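PDB 4XH7: multiple PDZ domain protein from Mus musculus, which probably acts as a scaffold in signalling, its fourth PDZ domain being a fold that commonly binds the C-terminal tails of partner proteins. Local coordinates for residues V30-K35 and L99-T104; V79-L84 and I95-P100. All coordinates share one frame; numbering follows the deposited sequence.

Contact 1 of 2, residues V30-K35 and L99-T104; sequences VAHVSK and LPIDVT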
loop_
_atom_site.group_PDB
_atom_site.type_symbol
_atom_site.label_atom_id
_atom_site.label_comp_id
_atom_site.label_asym_id
_atom_site.label_seq_id
_atom_site.Cartn_x
_atom_site.Cartn_y
_atom_site.Cartn_z
ATOM N N VAL A 30 -1.312 5.430 4.896
ATOM C CA VAL A 30 -1.855 5.679 3.557
ATOM C C VAL A 30 -0.839 6.443 2.723
ATOM O O VAL A 30 -0.306 7.465 3.171
ATOM C CB VAL A 30 -3.196 6.454 3.633
ATOM C CG1 VAL A 30 -3.713 6.822 2.235
ATOM C CG2 VAL A 30 -4.228 5.578 4.307
ATOM N N ALA A 31 -0.548 5.955 1.514
ATOM C CA ALA A 31 0.392 6.666 0.638
ATOM C C ALA A 31 -0.289 7.037 -0.663
ATOM O O ALA A 31 -0.957 6.213 -1.264
ATOM C CB ALA A 31 1.620 5.818 0.358
ATOM N N HIS A 32 -0.109 8.282 -1.101
ATOM C CA HIS A 32 -0.604 8.677 -2.415
ATOM C C HIS A 32 0.573 8.671 -3.363
ATOM O O HIS A 32 1.567 9.407 -3.175
ATOM C CB HIS A 32 -1.281 10.044 -2.342
ATOM C CG HIS A 32 -2.454 10.054 -1.423
ATOM N ND1 HIS A 32 -2.381 10.535 -0.134
ATOM C CD2 HIS A 32 -3.715 9.593 -1.584
ATOM C CE1 HIS A 32 -3.554 10.387 0.456
ATOM N NE2 HIS A 32 -4.381 9.810 -0.399
ATOM N N VAL A 33 0.486 7.805 -4.358
ATOM C CA VAL A 33 1.608 7.547 -5.241
ATOM C C VAL A 33 1.197 7.941 -6.650
ATOM O O VAL A 33 0.046 7.740 -7.030
ATOM C CB VAL A 33 1.996 6.043 -5.183
ATOM C CG1 VAL A 33 3.086 5.686 -6.197
ATOM C CG2 VAL A 33 2.491 5.691 -3.787
ATOM N N SER A 34 2.125 8.513 -7.410
ATOM C CA SER A 34 1.896 8.754 -8.834
ATOM C C SER A 34 2.958 8.063 -9.657
ATOM O O SER A 34 4.154 8.331 -9.492
ATOM C CB SER A 34 1.902 10.254 -9.131
ATOM O OG SER A 34 0.760 10.845 -8.537
ATOM N N LYS A 35 2.522 7.132 -10.494
ATOM C CA LYS A 35 3.454 6.439 -11.364
ATOM C C LYS A 35 3.977 7.419 -12.410
ATOM O O LYS A 35 3.331 8.420 -12.700
ATOM C CB LYS A 35 2.787 5.237 -12.012
ATOM C CG LYS A 35 2.648 4.071 -11.056
ATOM C CD LYS A 35 1.491 3.161 -11.407
ATOM C CE LYS A 35 1.582 2.665 -12.812
ATOM N NZ LYS A 35 0.577 1.625 -13.071
ATOM N N LEU A 99 -2.964 -1.126 -12.167
ATOM C CA LEU A 99 -3.240 0.172 -11.559
ATOM C C LEU A 99 -3.057 1.316 -12.560
ATOM O O LEU A 99 -2.146 1.288 -13.379
ATOM C CB LEU A 99 -2.316 0.397 -10.355
ATOM C CG LEU A 99 -2.721 -0.465 -9.161
ATOM C CD1 LEU A 99 -1.643 -0.373 -8.121
ATOM C CD2 LEU A 99 -4.069 0.010 -8.610
ATOM N N PRO A 100 -3.918 2.336 -12.462
ATOM C CA PRO A 100 -3.717 3.582 -13.214
ATOM C C PRO A 100 -2.560 4.410 -12.660
ATOM O O PRO A 100 -1.903 3.998 -11.703
ATOM C CB PRO A 100 -5.037 4.305 -13.007
ATOM C CG PRO A 100 -5.389 3.943 -11.583
ATOM C CD PRO A 100 -5.058 2.445 -11.529
ATOM N N ILE A 101 -2.299 5.574 -13.252
ATOM C CA ILE A 101 -1.208 6.434 -12.815
ATOM C C ILE A 101 -1.267 6.846 -11.341
ATOM O O ILE A 101 -0.251 6.814 -10.635
ATOM C CB ILE A 101 -1.184 7.713 -13.677
ATOM C CG1 ILE A 101 -0.708 7.355 -15.065
ATOM C CG2 ILE A 101 -0.289 8.768 -13.056
ATOM C CD1 ILE A 101 0.693 6.937 -15.058
ATOM N N ASP A 102 -2.454 7.238 -10.888
ATOM C CA ASP A 102 -2.632 7.715 -9.522
ATOM C C ASP A 102 -3.111 6.587 -8.626
ATOM O O ASP A 102 -4.149 5.994 -8.889
ATOM C CB ASP A 102 -3.619 8.880 -9.493
ATOM C CG ASP A 102 -3.059 10.133 -10.162
ATOM O OD1 ASP A 102 -1.847 10.421 -9.995
ATOM O OD2 ASP A 102 -3.832 10.822 -10.864
ATOM N N VAL A 103 -2.372 6.328 -7.549
ATOM C CA VAL A 103 -2.651 5.173 -6.707
ATOM C C VAL A 103 -2.725 5.580 -5.247
ATOM O O VAL A 103 -1.854 6.294 -4.755
ATOM C CB VAL A 103 -1.558 4.094 -6.857
ATOM C CG1 VAL A 103 -1.896 2.880 -5.986
ATOM C CG2 VAL A 103 -1.438 3.692 -8.329
ATOM N N THR A 104 -3.758 5.142 -4.558
ATOM C CA THR A 104 -3.806 5.299 -3.116
ATOM C C THR A 104 -3.524 3.945 -2.497
ATOM O O THR A 104 -4.301 3.024 -2.696
ATOM C CB THR A 104 -5.190 5.805 -2.669
ATOM O OG1 THR A 104 -5.385 7.109 -3.245
ATOM C CG2 THR A 104 -5.265 5.905 -1.122
#

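Contact 2 of 2, residues V79-L84 and I95-P100; sequences VNGINL and ILKELP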
loop_
_atom_site.group_PDB
_atom_site.type_symbol
_atom_site.label_atom_id
_atom_site.label_comp_id
_atom_site.label_asym_id
_atom_site.label_seq_id
_atom_site.Cartn_x
_atom_site.Cartn_y
_atom_site.Cartn_z
ATOM N N VAL A 79 -5.264 -1.250 -2.527
ATOM C CA VAL A 79 -4.779 -0.215 -3.479
ATOM C C VAL A 79 -5.999 0.269 -4.245
ATOM O O VAL A 79 -6.751 -0.571 -4.761
ATOM C CB VAL A 79 -3.719 -0.728 -4.495
ATOM C CG1 VAL A 79 -2.355 -0.877 -3.844
ATOM C CG2 VAL A 79 -4.126 -2.056 -5.136
ATOM N N ASN A 80 -6.206 1.583 -4.314
ATOM C CA ASN A 80 -7.384 2.140 -5.003
ATOM C C ASN A 80 -8.696 1.397 -4.685
ATOM O O ASN A 80 -9.495 1.076 -5.592
ATOM C CB ASN A 80 -7.140 2.152 -6.507
ATOM C CG ASN A 80 -6.188 3.244 -6.900
ATOM O OD1 ASN A 80 -5.676 3.959 -6.028
ATOM N ND2 ASN A 80 -5.953 3.410 -8.198
ATOM N N GLY A 81 -8.890 1.113 -3.404
ATOM C CA GLY A 81 -10.103 0.466 -2.932
ATOM C C GLY A 81 -10.192 -1.036 -3.112
ATOM O O GLY A 81 -11.154 -1.649 -2.645
ATOM N N ILE A 82 -9.195 -1.629 -3.766
ATOM C CA ILE A 82 -9.167 -3.066 -4.031
ATOM C C ILE A 82 -8.374 -3.800 -2.939
ATOM O O ILE A 82 -7.206 -3.474 -2.659
ATOM C CB ILE A 82 -8.521 -3.351 -5.388
ATOM C CG1 ILE A 82 -9.258 -2.594 -6.508
ATOM C CG2 ILE A 82 -8.434 -4.853 -5.658
ATOM C CD1 ILE A 82 -8.449 -2.454 -7.779
ATOM N N ASN A 83 -8.992 -4.788 -2.326
ATOM C CA ASN A 83 -8.341 -5.517 -1.242
ATOM C C ASN A 83 -7.152 -6.342 -1.702
ATOM O O ASN A 83 -7.229 -7.023 -2.733
ATOM C CB ASN A 83 -9.342 -6.469 -0.575
ATOM C CG ASN A 83 -8.699 -7.271 0.526
ATOM O OD1 ASN A 83 -8.352 -6.709 1.550
ATOM N ND2 ASN A 83 -8.477 -8.580 0.306
ATOM N N LEU A 84 -6.065 -6.306 -0.924
ATOM C CA LEU A 84 -4.944 -7.182 -1.180
ATOM C C LEU A 84 -4.706 -8.176 -0.049
ATOM O O LEU A 84 -4.091 -9.226 -0.265
ATOM C CB LEU A 84 -3.663 -6.352 -1.415
ATOM C CG LEU A 84 -3.706 -5.356 -2.568
ATOM C CD1 LEU A 84 -2.441 -4.468 -2.518
ATOM C CD2 LEU A 84 -3.804 -6.091 -3.876
ATOM N N ILE A 95 -3.416 -7.304 -9.769
ATOM C CA ILE A 95 -4.042 -6.058 -9.326
ATOM C C ILE A 95 -3.027 -4.895 -9.401
ATOM O O ILE A 95 -3.341 -3.821 -9.921
ATOM C CB ILE A 95 -4.610 -6.190 -7.893
ATOM C CG1 ILE A 95 -5.886 -7.066 -7.886
ATOM C CG2 ILE A 95 -4.951 -4.790 -7.341
ATOM C CD1 ILE A 95 -6.276 -7.676 -6.513
ATOM N N LEU A 96 -1.804 -5.083 -8.898
ATOM C CA LEU A 96 -0.804 -4.011 -8.930
ATOM C C LEU A 96 -0.467 -3.617 -10.376
ATOM O O LEU A 96 -0.298 -2.433 -10.697
ATOM C CB LEU A 96 0.475 -4.425 -8.187
ATOM C CG LEU A 96 0.244 -4.679 -6.692
ATOM C CD1 LEU A 96 1.489 -5.277 -6.070
ATOM C CD2 LEU A 96 -0.138 -3.392 -5.949
ATOM N N LYS A 97 -0.369 -4.608 -11.255
ATOM C CA LYS A 97 0.005 -4.310 -12.655
ATOM C C LYS A 97 -1.031 -3.459 -13.369
ATOM O O LYS A 97 -0.696 -2.684 -14.270
ATOM C CB LYS A 97 0.212 -5.607 -13.446
ATOM C CG LYS A 97 1.539 -6.277 -13.157
ATOM N N GLU A 98 -2.286 -3.613 -12.999
ATOM C CA GLU A 98 -3.396 -2.966 -13.688
ATOM C C GLU A 98 -3.736 -1.590 -13.141
ATOM O O GLU A 98 -4.722 -0.978 -13.558
ATOM C CB GLU A 98 -4.646 -3.843 -13.606
ATOM C CG GLU A 98 -4.547 -5.142 -14.405
ATOM N N LEU A 99 -2.964 -1.126 -12.167
ATOM C CA LEU A 99 -3.240 0.172 -11.559
ATOM C C LEU A 99 -3.057 1.316 -12.560
ATOM O O LEU A 99 -2.146 1.288 -13.379
ATOM C CB LEU A 99 -2.316 0.397 -10.355
ATOM C CG LEU A 99 -2.721 -0.465 -9.161
ATOM C CD1 LEU A 99 -1.643 -0.373 -8.121
ATOM C CD2 LEU A 99 -4.069 0.010 -8.610
ATOM N N PRO A 100 -3.918 2.336 -12.462
ATOM C CA PRO A 100 -3.717 3.582 -13.214
ATOM C C PRO A 100 -2.560 4.410 -12.660
ATOM O O PRO A 100 -1.903 3.998 -11.703
ATOM C CB PRO A 100 -5.037 4.305 -13.007
ATOM C CG PRO A 100 -5.389 3.943 -11.583
ATOM C CD PRO A 100 -5.058 2.445 -11.529
#

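Contact 1 of 2, residues V30-K35 and L99-T104
V33 and V103 face each other as a hydrogen-bonded antiparallel pair, each backbone serving as both donor and acceptor: V33 N reaches V103 O at 2.8 Å, almost straight at 175°, and V103 N returns the bond to V33 O. Two residues on, K35 N donates to I101 O, carrying the pairing past the end of the strand. At the non-hydrogen-bonded positions the alpha carbons lend weaker CA-H...O contacts, the shortest from S34 CA to I101 O at 3.4 Å.

Two side chains add polar bonds. S34 OG donates to D102 OD1 at 3.0 Å, on the sheet face that also carries H32 and T104, part of which helix 5-22 covers. K35 climbs along the turn instead: its CD passes 3.5 Å from P100 O, and a bend at chi3 (55°) brings NZ to L99 O at 2.8 Å. NZ meets the L99 carbonyl from above its plane, 46° out of it, rather than on a lone pair.

In PDZ terms this joins the first strand, 26-34, to the last, 102-110, at the edge of the antiparallel sheet, bringing the two ends of the domain together.

Van der Waals contacts fill the rest. T104 OG1 lies at the edge of the H32 ring, near its plane, 3.4 Å from H32 CD2, the two side chains running alongside each other. T104 CG2, anti to the backbone N, meets V30 CG1 at 3.8 Å. On the opposite face V33 CB and V103 CB lie 4.4 Å apart, and V33 also touches P63 and S67 of helix 63-67.

Contact 2 of 2, residues V79-L84 and I95-P100
I95 pushes its branched side chain from the last turn of helix 89-97 in among V79, I82 and L84. Its CG2 meets V79 CG2 at 3.6 Å, the two side chains passing at a slant. Against I82 and L84 it slides antiparallel: I95 CD1 comes to 3.7 Å from I82 CG2 and 3.9 Å from L84 CD2. With CG1 beside the backbone N (chi1 -73°) and chi2 extended at 160°, the chain reaches out far enough for CD1 to fit between these two. Cut back to an alanine, this position loses the branch and CD1 that V79, I82 and L84 pack on, which is likely to open a gap among them.

V79 is crossed at about a right angle by two leucines, one for each methyl: L96 CD2 approaches V79 CG1 and L99 CD2 approaches V79 CG2, each pair at 4.0 Å. N80 and P100 come at each other from opposite directions, N80 ND2 resting 3.5 Å from P100 CG. That amide is held by strand 102-110, with ND2 bonded to D102 O and OD1 to T104 N.

No hydrogen bond spans the two segments; the contact is apolar apart from the amide. V79 to I82 forms a type I' turn, closed by I82 N to V79 O at 2.8 Å, with N80 and G81 at its corners. A tight hairpin packed against the C-terminal end of helix 89-97, the second helix of the PDZ core, is the arrangement expected of a PDZ domain.

From the N terminus the chain runs through helix 5-22 into strand 26-34, which supplies the first half of contact 1. It then makes hairpin 44-49/52-58, helix 63-67 and strand 75-79, turns at 79-82 into the short strand 82-83, then runs on to helix 89-97. Contact 2 closes the short excursion from 79-84 through that helix, ten residues between its segments. Contact 1 closes the long one, 63 residues, and contact 2 nests inside it, the two sharing L99 and P100 where the helix hands over to strand 102-110. Contact 1 ties strand 26-34 to that final strand; contact 2 joins turn and helix, and its N80 side chain reaches the final strand too.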